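Local coordinates for protein UDP-glucose 4-epimerase (PDB 4WOK) that probably interconverts UDP-glucose and UDP-galactose by inverting C4 of the sugar, using bound NAD as its redox cofactor, at residues A[15-20]-A[80-85]; A[90-95]-A[147-152]; A[258-263]-A[299-304]. The protein carries 2 engineered substitutions. One frame throughout, in Å; residues are numbered along the deposited sequence.

Contact 1: A[15-20]-A[80-85]; sequences LVVGGA and VIHFAA. With NAD (nicotinamide-adenine-dinucleotide), chain B.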
loop_
_atom_site.group_PDB
_atom_site.type_symbol
_atom_site.label_atom_id
_atom_site.label_comp_id
_atom_site.label_asym_id
_atom_site.label_seq_id
_atom_site.Cartn_x
_atom_site.Cartn_y
_atom_site.Cartn_z
ATOM N N LEU A 15 -9.486 -10.959 9.354
ATOM C CA LEU A 15 -9.521 -11.365 7.960
ATOM C C LEU A 15 -8.671 -10.399 7.128
ATOM O O LEU A 15 -8.950 -9.203 7.055
ATOM C CB LEU A 15 -10.958 -11.404 7.436
ATOM C CG LEU A 15 -11.103 -11.939 6.009
ATOM C CD1 LEU A 15 -10.814 -13.441 6.010
ATOM C CD2 LEU A 15 -12.514 -11.644 5.499
ATOM N N VAL A 16 -7.623 -10.926 6.520
ATOM C CA VAL A 16 -6.724 -10.105 5.721
ATOM C C VAL A 16 -6.970 -10.417 4.258
ATOM O O VAL A 16 -6.459 -11.393 3.702
ATOM C CB VAL A 16 -5.256 -10.342 6.090
ATOM C CG1 VAL A 16 -4.369 -9.341 5.365
ATOM C CG2 VAL A 16 -5.065 -10.218 7.619
ATOM N N VAL A 17 -7.793 -9.580 3.650
ATOM C CA VAL A 17 -8.182 -9.740 2.273
ATOM C C VAL A 17 -7.066 -9.174 1.383
ATOM O O VAL A 17 -6.678 -8.029 1.544
ATOM C CB VAL A 17 -9.524 -9.034 2.033
ATOM C CG1 VAL A 17 -9.965 -9.243 0.627
ATOM C CG2 VAL A 17 -10.587 -9.599 2.991
ATOM N N GLY A 18 -6.541 -9.977 0.464
ATOM C CA GLY A 18 -5.330 -9.589 -0.255
ATOM C C GLY A 18 -4.083 -9.903 0.566
ATOM O O GLY A 18 -2.990 -9.396 0.291
ATOM N N GLY A 19 -4.242 -10.760 1.572
ATOM C CA GLY A 19 -3.166 -11.088 2.503
ATOM C C GLY A 19 -2.030 -11.968 1.997
ATOM O O GLY A 19 -1.079 -12.255 2.738
ATOM N N ALA A 20 -2.105 -12.396 0.740
ATOM C CA ALA A 20 -1.005 -13.154 0.130
ATOM C C ALA A 20 -0.046 -12.238 -0.638
ATOM O O ALA A 20 0.987 -12.686 -1.168
ATOM C CB ALA A 20 -1.567 -14.238 -0.802
ATOM N N VAL A 80 -11.702 -6.606 9.386
ATOM C CA VAL A 80 -11.336 -6.970 8.023
ATOM C C VAL A 80 -10.366 -5.910 7.494
ATOM O O VAL A 80 -10.650 -4.719 7.572
ATOM C CB VAL A 80 -12.577 -7.067 7.106
ATOM C CG1 VAL A 80 -12.181 -7.381 5.647
ATOM C CG2 VAL A 80 -13.542 -8.116 7.640
ATOM N N ILE A 81 -9.208 -6.343 7.000
ATOM C CA ILE A 81 -8.266 -5.427 6.370
ATOM C C ILE A 81 -8.270 -5.713 4.866
ATOM O O ILE A 81 -8.028 -6.841 4.438
ATOM C CB ILE A 81 -6.862 -5.574 6.937
ATOM C CG1 ILE A 81 -6.912 -5.601 8.475
ATOM C CG2 ILE A 81 -5.992 -4.415 6.473
ATOM C CD1 ILE A 81 -5.545 -5.736 9.106
ATOM N N HIS A 82 -8.548 -4.678 4.085
ATOM C CA HIS A 82 -8.823 -4.831 2.662
ATOM C C HIS A 82 -7.632 -4.332 1.847
ATOM O O HIS A 82 -7.463 -3.128 1.659
ATOM C CB HIS A 82 -10.098 -4.069 2.304
ATOM C CG HIS A 82 -10.461 -4.135 0.849
ATOM N ND1 HIS A 82 -9.920 -5.068 -0.008
ATOM C CD2 HIS A 82 -11.331 -3.400 0.117
ATOM C CE1 HIS A 82 -10.434 -4.892 -1.221
ATOM N NE2 HIS A 82 -11.281 -3.883 -1.172
ATOM N N PHE A 83 -6.800 -5.265 1.391
ATOM C CA PHE A 83 -5.675 -4.972 0.493
ATOM C C PHE A 83 -5.919 -5.441 -0.945
ATOM O O PHE A 83 -5.045 -5.308 -1.798
ATOM C CB PHE A 83 -4.392 -5.672 0.949
ATOM C CG PHE A 83 -3.859 -5.219 2.282
ATOM C CD1 PHE A 83 -3.190 -4.013 2.403
ATOM C CD2 PHE A 83 -3.977 -6.036 3.403
ATOM C CE1 PHE A 83 -2.663 -3.608 3.647
ATOM C CE2 PHE A 83 -3.455 -5.639 4.631
ATOM C CZ PHE A 83 -2.801 -4.425 4.747
ATOM N N ALA A 84 -7.069 -6.055 -1.188
ATOM C CA ALA A 84 -7.275 -6.802 -2.420
ATOM C C ALA A 84 -7.653 -5.861 -3.557
ATOM O O ALA A 84 -8.813 -5.555 -3.774
ATOM C CB ALA A 84 -8.350 -7.858 -2.219
ATOM N N ALA A 85 -6.673 -5.385 -4.311
ATOM C CA ALA A 85 -7.013 -4.471 -5.393
ATOM C C ALA A 85 -6.041 -4.563 -6.563
ATOM O O ALA A 85 -4.964 -5.152 -6.441
ATOM C CB ALA A 85 -7.064 -3.044 -4.861
HETATM P PA NAD B . -0.087 -6.905 -4.193
HETATM O O1A NAD B . -0.674 -7.109 -5.576
HETATM O O2A NAD B . 1.184 -7.542 -3.715
HETATM O O5B NAD B . -1.289 -7.553 -3.125
HETATM C C5B NAD B . -2.565 -7.541 -3.727
HETATM C C4B NAD B . -3.247 -8.833 -3.204
HETATM O O4B NAD B . -4.650 -8.809 -3.498
HETATM C C3B NAD B . -2.592 -9.950 -4.025
HETATM O O3B NAD B . -2.233 -10.974 -3.132
HETATM C C2B NAD B . -3.734 -10.379 -4.980
HETATM O O2B NAD B . -3.650 -11.717 -5.273
HETATM C C1B NAD B . -4.995 -10.076 -4.090
HETATM N N9A NAD B . -6.190 -9.774 -4.901
HETATM C C8A NAD B . -6.330 -8.862 -5.971
HETATM N N7A NAD B . -7.577 -8.825 -6.453
HETATM C C5A NAD B . -8.273 -9.754 -5.668
HETATM C C6A NAD B . -9.619 -10.179 -5.688
HETATM N N6A NAD B . -10.500 -9.662 -6.609
HETATM N N1A NAD B . -10.043 -11.103 -4.794
HETATM C C2A NAD B . -9.125 -11.598 -3.902
HETATM N N3A NAD B . -7.801 -11.291 -3.775
HETATM C C4A NAD B . -7.424 -10.346 -4.690
HETATM O O3 NAD B . -0.227 -5.306 -4.102
HETATM P PN NAD B . 0.291 -4.600 -2.744
HETATM O O1N NAD B . 0.515 -5.437 -1.516
HETATM O O2N NAD B . 1.193 -3.522 -3.235
HETATM O O5D NAD B . -0.924 -3.466 -2.272
HETATM C C5D NAD B . -2.086 -4.052 -1.948
HETATM C C4D NAD B . -2.984 -2.922 -1.445
HETATM O O4D NAD B . -2.139 -1.747 -1.110
HETATM C C3D NAD B . -3.907 -2.455 -2.590
HETATM O O3D NAD B . -5.080 -2.026 -1.975
HETATM C C2D NAD B . -3.116 -1.266 -3.147
HETATM O O2D NAD B . -3.881 -0.302 -3.754
HETATM C C1D NAD B . -2.680 -0.663 -1.791
HETATM N N1N NAD B . -1.560 0.373 -2.059
HETATM C C2N NAD B . -0.303 -0.116 -2.405
HETATM C C3N NAD B . 0.736 0.818 -2.653
HETATM C C7N NAD B . 2.099 0.303 -3.030
HETATM O O7N NAD B . 3.032 1.089 -3.220
HETATM N N7N NAD B . 2.278 -1.061 -3.157
HETATM C C4N NAD B . 0.466 2.185 -2.556
HETATM C C5N NAD B . -0.806 2.640 -2.211
HETATM C C6N NAD B . -1.831 1.715 -1.963
#
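L15, V16 and V17 pair in parallel register with V80, I81 and H82, joining two neighbouring strands deep in the NAD-binding sheet. The two short strands run 4.8 Å apart and only 12° from parallel. Backbone bonds alternate across the seam: I81 N gives to L15 O at 2.9 Å, V17 N gives to I81 O, and F83 N, just past the strand, gives to V17 O at 2.8 Å.

Side chains fill both faces. V17 sits between two neighbours: its CG2 meets V80 CG1 at 3.8 Å, while CG1, held anti to the backbone N (chi1 -178°), reaches A84 CB at 3.6 Å. L110 of helix 96-116 packs over V17 and V80 on this face. On the other face V16 CG1 touches the F83 ring at its edge, 3.9 Å from CD2, and helix 22-33 covers that side.

This is the central pair of a Rossmann fold, strand 13-17 leading into the glycine-rich turn and helix 22-33 that cradle the dinucleotide. G18, at a positive phi of 82°, runs close against F83 and A84. Both strand ends then line the cofactor: G18 CA lies 3.4 Å from O4B of the adenosine ribose of NAD, A84 CB rests against the adenine, and F83 O comes within 3.2 Å of C3D on the nicotinamide ribose.

Contact 2: A[90-95]-A[147-152]; sequences GESVED and PINPYG. With NAD (nicotinamide-adenine-dinucleotide), chain B.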
loop_
_atom_site.group_PDB
_atom_site.type_symbol
_atom_site.label_atom_id
_atom_site.label_comp_id
_atom_site.label_asym_id
_atom_site.label_seq_id
_atom_site.Cartn_x
_atom_site.Cartn_y
_atom_site.Cartn_z
ATOM N N GLY A 90 -0.336 2.909 -14.656
ATOM C CA GLY A 90 -0.447 3.005 -16.102
ATOM C C GLY A 90 -1.417 1.985 -16.661
ATOM O O GLY A 90 -2.104 2.240 -17.650
ATOM N N GLU A 91 -1.490 0.830 -16.011
ATOM C CA GLU A 91 -2.438 -0.179 -16.433
ATOM C C GLU A 91 -3.864 0.382 -16.360
ATOM O O GLU A 91 -4.697 0.028 -17.192
ATOM C CB GLU A 91 -2.310 -1.440 -15.583
ATOM C CG GLU A 91 -3.003 -2.655 -16.175
ATOM C CD GLU A 91 -3.160 -3.777 -15.177
ATOM O OE1 GLU A 91 -3.154 -3.495 -13.956
ATOM O OE2 GLU A 91 -3.308 -4.942 -15.610
ATOM N N SER A 92 -4.134 1.270 -15.394
ATOM C CA SER A 92 -5.505 1.770 -15.174
ATOM C C SER A 92 -5.991 2.723 -16.282
ATOM O O SER A 92 -7.186 2.758 -16.582
ATOM C CB SER A 92 -5.633 2.466 -13.796
ATOM O OG SER A 92 -5.161 3.808 -13.809
ATOM N N VAL A 93 -5.084 3.485 -16.893
ATOM C CA VAL A 93 -5.471 4.398 -17.979
ATOM C C VAL A 93 -5.864 3.618 -19.235
ATOM O O VAL A 93 -6.818 3.974 -19.923
ATOM C CB VAL A 93 -4.340 5.398 -18.308
ATOM C CG1 VAL A 93 -4.630 6.171 -19.592
ATOM C CG2 VAL A 93 -4.144 6.362 -17.147
ATOM N N GLU A 94 -5.145 2.535 -19.511
ATOM C CA GLU A 94 -5.376 1.749 -20.719
ATOM C C GLU A 94 -6.429 0.667 -20.503
ATOM O O GLU A 94 -7.070 0.218 -21.456
ATOM C CB GLU A 94 -4.064 1.112 -21.202
ATOM N N ASP A 95 -6.611 0.259 -19.249
ATOM C CA ASP A 95 -7.547 -0.814 -18.895
ATOM C C ASP A 95 -8.379 -0.358 -17.695
ATOM O O ASP A 95 -8.250 -0.909 -16.606
ATOM C CB ASP A 95 -6.766 -2.110 -18.578
ATOM C CG ASP A 95 -7.659 -3.353 -18.355
ATOM O OD1 ASP A 95 -8.914 -3.276 -18.357
ATOM O OD2 ASP A 95 -7.067 -4.443 -18.151
ATOM N N PRO A 147 -8.451 13.002 -8.477
ATOM C CA PRO A 147 -7.507 12.055 -9.069
ATOM C C PRO A 147 -7.477 12.209 -10.579
ATOM O O PRO A 147 -8.469 12.640 -11.166
ATOM C CB PRO A 147 -8.061 10.682 -8.641
ATOM C CG PRO A 147 -9.505 10.921 -8.373
ATOM C CD PRO A 147 -9.604 12.327 -7.847
ATOM N N ILE A 148 -6.349 11.886 -11.200
ATOM C CA ILE A 148 -6.206 12.143 -12.624
ATOM C C ILE A 148 -6.023 10.851 -13.418
ATOM O O ILE A 148 -5.697 10.891 -14.603
ATOM C CB ILE A 148 -5.032 13.113 -12.895
ATOM C CG1 ILE A 148 -3.833 12.758 -12.026
ATOM C CG2 ILE A 148 -5.451 14.558 -12.608
ATOM C CD1 ILE A 148 -2.800 11.944 -12.736
ATOM N N ASN A 149 -6.249 9.708 -12.769
ATOM C CA ASN A 149 -6.272 8.418 -13.466
ATOM C C ASN A 149 -7.276 7.456 -12.823
ATOM O O ASN A 149 -7.686 7.652 -11.664
ATOM C CB ASN A 149 -4.874 7.789 -13.510
ATOM C CG ASN A 149 -4.258 7.624 -12.136
ATOM O OD1 ASN A 149 -4.835 6.987 -11.258
ATOM N ND2 ASN A 149 -3.060 8.181 -11.950
ATOM N N PRO A 150 -7.699 6.426 -13.576
ATOM C CA PRO A 150 -8.747 5.543 -13.039
ATOM C C PRO A 150 -8.359 4.845 -11.734
ATOM O O PRO A 150 -9.238 4.584 -10.903
ATOM C CB PRO A 150 -8.953 4.529 -14.172
ATOM C CG PRO A 150 -8.710 5.362 -15.421
ATOM C CD PRO A 150 -7.525 6.248 -15.030
ATOM N N TYR A 151 -7.077 4.552 -11.545
ATOM C CA TYR A 151 -6.648 3.952 -10.288
ATOM C C TYR A 151 -7.003 4.856 -9.110
ATOM O O TYR A 151 -7.684 4.416 -8.184
ATOM C CB TYR A 151 -5.150 3.665 -10.290
ATOM C CG TYR A 151 -4.623 3.259 -8.926
ATOM C CD1 TYR A 151 -4.976 2.035 -8.361
ATOM C CD2 TYR A 151 -3.775 4.096 -8.204
ATOM C CE1 TYR A 151 -4.500 1.658 -7.119
ATOM C CE2 TYR A 151 -3.287 3.720 -6.957
ATOM C CZ TYR A 151 -3.654 2.500 -6.424
ATOM O OH TYR A 151 -3.188 2.114 -5.188
ATOM N N GLY A 152 -6.549 6.110 -9.154
ATOM C CA GLY A 152 -6.916 7.087 -8.140
ATOM C C GLY A 152 -8.424 7.253 -8.032
ATOM O O GLY A 152 -8.978 7.331 -6.942
HETATM P PA NAD B . -0.087 -6.905 -4.193
HETATM O O1A NAD B . -0.674 -7.109 -5.576
HETATM O O2A NAD B . 1.184 -7.542 -3.715
HETATM O O5B NAD B . -1.289 -7.553 -3.125
HETATM C C5B NAD B . -2.565 -7.541 -3.727
HETATM C C4B NAD B . -3.247 -8.833 -3.204
HETATM O O4B NAD B . -4.650 -8.809 -3.498
HETATM C C3B NAD B . -2.592 -9.950 -4.025
HETATM O O3B NAD B . -2.233 -10.974 -3.132
HETATM C C2B NAD B . -3.734 -10.379 -4.980
HETATM O O2B NAD B . -3.650 -11.717 -5.273
HETATM C C1B NAD B . -4.995 -10.076 -4.090
HETATM N N9A NAD B . -6.190 -9.774 -4.901
HETATM C C8A NAD B . -6.330 -8.862 -5.971
HETATM N N7A NAD B . -7.577 -8.825 -6.453
HETATM C C5A NAD B . -8.273 -9.754 -5.668
HETATM C C6A NAD B . -9.619 -10.179 -5.688
HETATM N N6A NAD B . -10.500 -9.662 -6.609
HETATM N N1A NAD B . -10.043 -11.103 -4.794
HETATM C C2A NAD B . -9.125 -11.598 -3.902
HETATM N N3A NAD B . -7.801 -11.291 -3.775
HETATM C C4A NAD B . -7.424 -10.346 -4.690
HETATM O O3 NAD B . -0.227 -5.306 -4.102
HETATM P PN NAD B . 0.291 -4.600 -2.744
HETATM O O1N NAD B . 0.515 -5.437 -1.516
HETATM O O2N NAD B . 1.193 -3.522 -3.235
HETATM O O5D NAD B . -0.924 -3.466 -2.272
HETATM C C5D NAD B . -2.086 -4.052 -1.948
HETATM C C4D NAD B . -2.984 -2.922 -1.445
HETATM O O4D NAD B . -2.139 -1.747 -1.110
HETATM C C3D NAD B . -3.907 -2.455 -2.590
HETATM O O3D NAD B . -5.080 -2.026 -1.975
HETATM C C2D NAD B . -3.116 -1.266 -3.147
HETATM O O2D NAD B . -3.881 -0.302 -3.754
HETATM C C1D NAD B . -2.680 -0.663 -1.791
HETATM N N1N NAD B . -1.560 0.373 -2.059
HETATM C C2N NAD B . -0.303 -0.116 -2.405
HETATM C C3N NAD B . 0.736 0.818 -2.653
HETATM C C7N NAD B . 2.099 0.303 -3.030
HETATM O O7N NAD B . 3.032 1.089 -3.220
HETATM N N7N NAD B . 2.278 -1.061 -3.157
HETATM C C4N NAD B . 0.466 2.185 -2.556
HETATM C C5N NAD B . -0.806 2.640 -2.211
HETATM C C6N NAD B . -1.831 1.715 -1.963
#
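S92 aims its side chain at the first turn of helix 150-169, and P150 and Y151 receive it. The hydroxyl stands between the backbone N and the carbonyl carbon of its own residue (chi1 81°), where OG accepts a weak bond from Y151 N at 3.1 Å, bent to 143°. The same OG is also bonded to V89 O, one turn back in its own helix. Beside it the P150 ring lies against the serine backbone, CG 3.2 Å from S92 O and CD 3.6 Å from S92 OG. V93 closes the outer side: its CG2 touches P150 CD and N149 CB, both at 4.0 Å, crossing the asparagine side chain at about a right angle.

N149 turns its amide back over the helix start, and OD1 takes G152 N at 2.9 Å in a nearly straight bond, 177°. Y151 then leads away from S92, with CG anti to the backbone N, and its OH bonds NAD O2D at 2.9 Å, in the plane of the ring. A helix capped by N149 thus carries in its first turn the tyrosine of a YxxxK sequence, the arrangement characteristic of the active site in short-chain dehydrogenase/reductase relatives such as the UDP-sugar epimerases.

Contact 3: A[258-263]-A[299-304]; sequences AVNLGT and LYADPA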
loop_
_atom_site.group_PDB
_atom_site.type_symbol
_atom_site.label_atom_id
_atom_site.label_comp_id
_atom_site.label_asym_id
_atom_site.label_seq_id
_atom_site.Cartn_x
_atom_site.Cartn_y
_atom_site.Cartn_z
ATOM N N ALA A 258 -9.989 8.803 8.095
ATOM C CA ALA A 258 -9.209 8.718 6.867
ATOM C C ALA A 258 -7.932 9.515 7.093
ATOM O O ALA A 258 -7.978 10.742 7.233
ATOM C CB ALA A 258 -9.993 9.248 5.674
ATOM N N VAL A 259 -6.797 8.820 7.174
ATOM C CA VAL A 259 -5.527 9.480 7.457
ATOM C C VAL A 259 -4.405 9.070 6.496
ATOM O O VAL A 259 -4.403 7.966 5.959
ATOM C CB VAL A 259 -5.061 9.208 8.909
ATOM C CG1 VAL A 259 -6.112 9.683 9.915
ATOM C CG2 VAL A 259 -4.758 7.740 9.116
ATOM N N ASN A 260 -3.460 9.991 6.297
ATOM C CA ASN A 260 -2.240 9.753 5.544
ATOM C C ASN A 260 -1.210 8.958 6.337
ATOM O O ASN A 260 -1.093 9.124 7.552
ATOM C CB ASN A 260 -1.598 11.077 5.131
ATOM C CG ASN A 260 -2.445 11.877 4.166
ATOM O OD1 ASN A 260 -3.274 11.330 3.440
ATOM N ND2 ASN A 260 -2.221 13.194 4.141
ATOM N N LEU A 261 -0.449 8.119 5.642
ATOM C CA LEU A 261 0.684 7.414 6.231
ATOM C C LEU A 261 1.964 7.803 5.503
ATOM O O LEU A 261 2.008 7.798 4.275
ATOM C CB LEU A 261 0.487 5.901 6.160
ATOM C CG LEU A 261 -0.760 5.329 6.836
ATOM C CD1 LEU A 261 -0.822 3.827 6.634
ATOM C CD2 LEU A 261 -0.773 5.683 8.312
ATOM N N GLY A 262 2.999 8.144 6.265
ATOM C CA GLY A 262 4.281 8.499 5.695
ATOM C C GLY A 262 5.227 9.127 6.705
ATOM O O GLY A 262 4.917 9.222 7.891
ATOM N N THR A 263 6.386 9.553 6.223
ATOM C CA THR A 263 7.392 10.187 7.067
ATOM C C THR A 263 7.229 11.701 7.117
ATOM O O THR A 263 7.780 12.369 7.998
ATOM C CB THR A 263 8.800 9.903 6.560
ATOM O OG1 THR A 263 8.922 10.430 5.235
ATOM C CG2 THR A 263 9.076 8.421 6.539
ATOM N N LEU A 299 5.950 15.156 -4.440
ATOM C CA LEU A 299 4.706 14.692 -3.836
ATOM C C LEU A 299 5.021 13.923 -2.561
ATOM O O LEU A 299 5.766 12.945 -2.588
ATOM C CB LEU A 299 3.925 13.800 -4.802
ATOM C CG LEU A 299 3.420 14.379 -6.122
ATOM C CD1 LEU A 299 2.861 13.263 -6.998
ATOM C CD2 LEU A 299 2.368 15.446 -5.872
ATOM N N TYR A 300 4.463 14.366 -1.444
ATOM C CA TYR A 300 4.584 13.624 -0.201
ATOM C C TYR A 300 3.490 14.065 0.764
ATOM O O TYR A 300 2.965 15.177 0.671
ATOM C CB TYR A 300 5.976 13.793 0.423
ATOM C CG TYR A 300 6.420 15.225 0.608
ATOM C CD1 TYR A 300 6.980 15.941 -0.445
ATOM C CD2 TYR A 300 6.293 15.859 1.840
ATOM C CE1 TYR A 300 7.387 17.251 -0.280
ATOM C CE2 TYR A 300 6.699 17.171 2.013
ATOM C CZ TYR A 300 7.247 17.860 0.951
ATOM O OH TYR A 300 7.656 19.161 1.120
ATOM N N ALA A 301 3.150 13.173 1.686
ATOM C CA ALA A 301 1.979 13.336 2.532
ATOM C C ALA A 301 2.305 13.924 3.899
ATOM O O ALA A 301 3.396 13.727 4.429
ATOM C CB ALA A 301 1.281 11.995 2.701
ATOM N N ASP A 302 1.332 14.632 4.464
ATOM C CA ASP A 302 1.406 15.146 5.824
ATOM C C ASP A 302 0.922 14.072 6.804
ATOM O O ASP A 302 -0.246 13.686 6.773
ATOM C CB ASP A 302 0.559 16.415 5.950
ATOM C CG ASP A 302 0.794 17.158 7.250
ATOM O OD1 ASP A 302 1.460 16.608 8.154
ATOM O OD2 ASP A 302 0.299 18.300 7.365
ATOM N N PRO A 303 1.820 13.584 7.674
ATOM C CA PRO A 303 1.510 12.468 8.571
ATOM C C PRO A 303 0.985 12.878 9.952
ATOM O O PRO A 303 0.874 12.017 10.829
ATOM C CB PRO A 303 2.861 11.778 8.715
ATOM C CG PRO A 303 3.830 12.930 8.705
ATOM C CD PRO A 303 3.238 13.977 7.773
ATOM N N ALA A 304 0.679 14.158 10.141
ATOM C CA ALA A 304 0.324 14.667 11.468
ATOM C C ALA A 304 -0.984 14.085 12.003
ATOM O O ALA A 304 -1.069 13.756 13.180
ATOM C CB ALA A 304 0.246 16.186 11.445
#
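N260 and P303 carry this contact. The asparagine lies along residues 301-302, against the A301 methyl and the D302 carbonyl: CB is 3.9 Å from A301 CB and 3.4 Å from D302 O, and ND2 gives a weak bond to that same oxygen at 3.3 Å. CG stands anti to the carbonyl carbon (chi1 -65°), which carries the amide past A301 to D302. Further along, P303 sets its ring against the turn after the strand, CB 3.4 Å from G262 O and CG 3.9 Å from T263 C.

Around this first shell, the other end of the N260 amide is taken by Y131, whose OH bonds OD1, while E141 accepts from N260 N. The second segment is fixed by A301 N, bonded to D232, and by an Asx turn in which D302 OD1 accepts from A304 N at 3.2 Å, met from above the carboxylate plane. That turn lies at the start of helix 304-310, with P303 in the N-cap position.

Strand 257-260 is an edge of the large parallel sheet, so the contact joins that sheet to the loop leading into helix 304-310. The buried N260 amide is satisfied at both ends, while across the contact itself only one weak hydrogen bond forms, the rest being van der Waals contact such as P303 against G262 O.

How the contacts relate
Contacts 1 and 2 meet the same NAD, and one segment of each follows the other in the chain: strand 79-82 leads on to helix 89-94. Their centres are 21 Å apart and their nearest atoms about 6 Å, and the cofactor spans the interval. Contact 1 lines the adenosine portion and reaches the nicotinamide ribose, where contact 2 adds its tyrosine. Contact 3 shares the large sheet with contact 1, on the opposite side of the chain's centre. It stands back from the cofactor, the N260 side chain about 11 Å from NAD, with nearest atoms about 8 Å from either other contact.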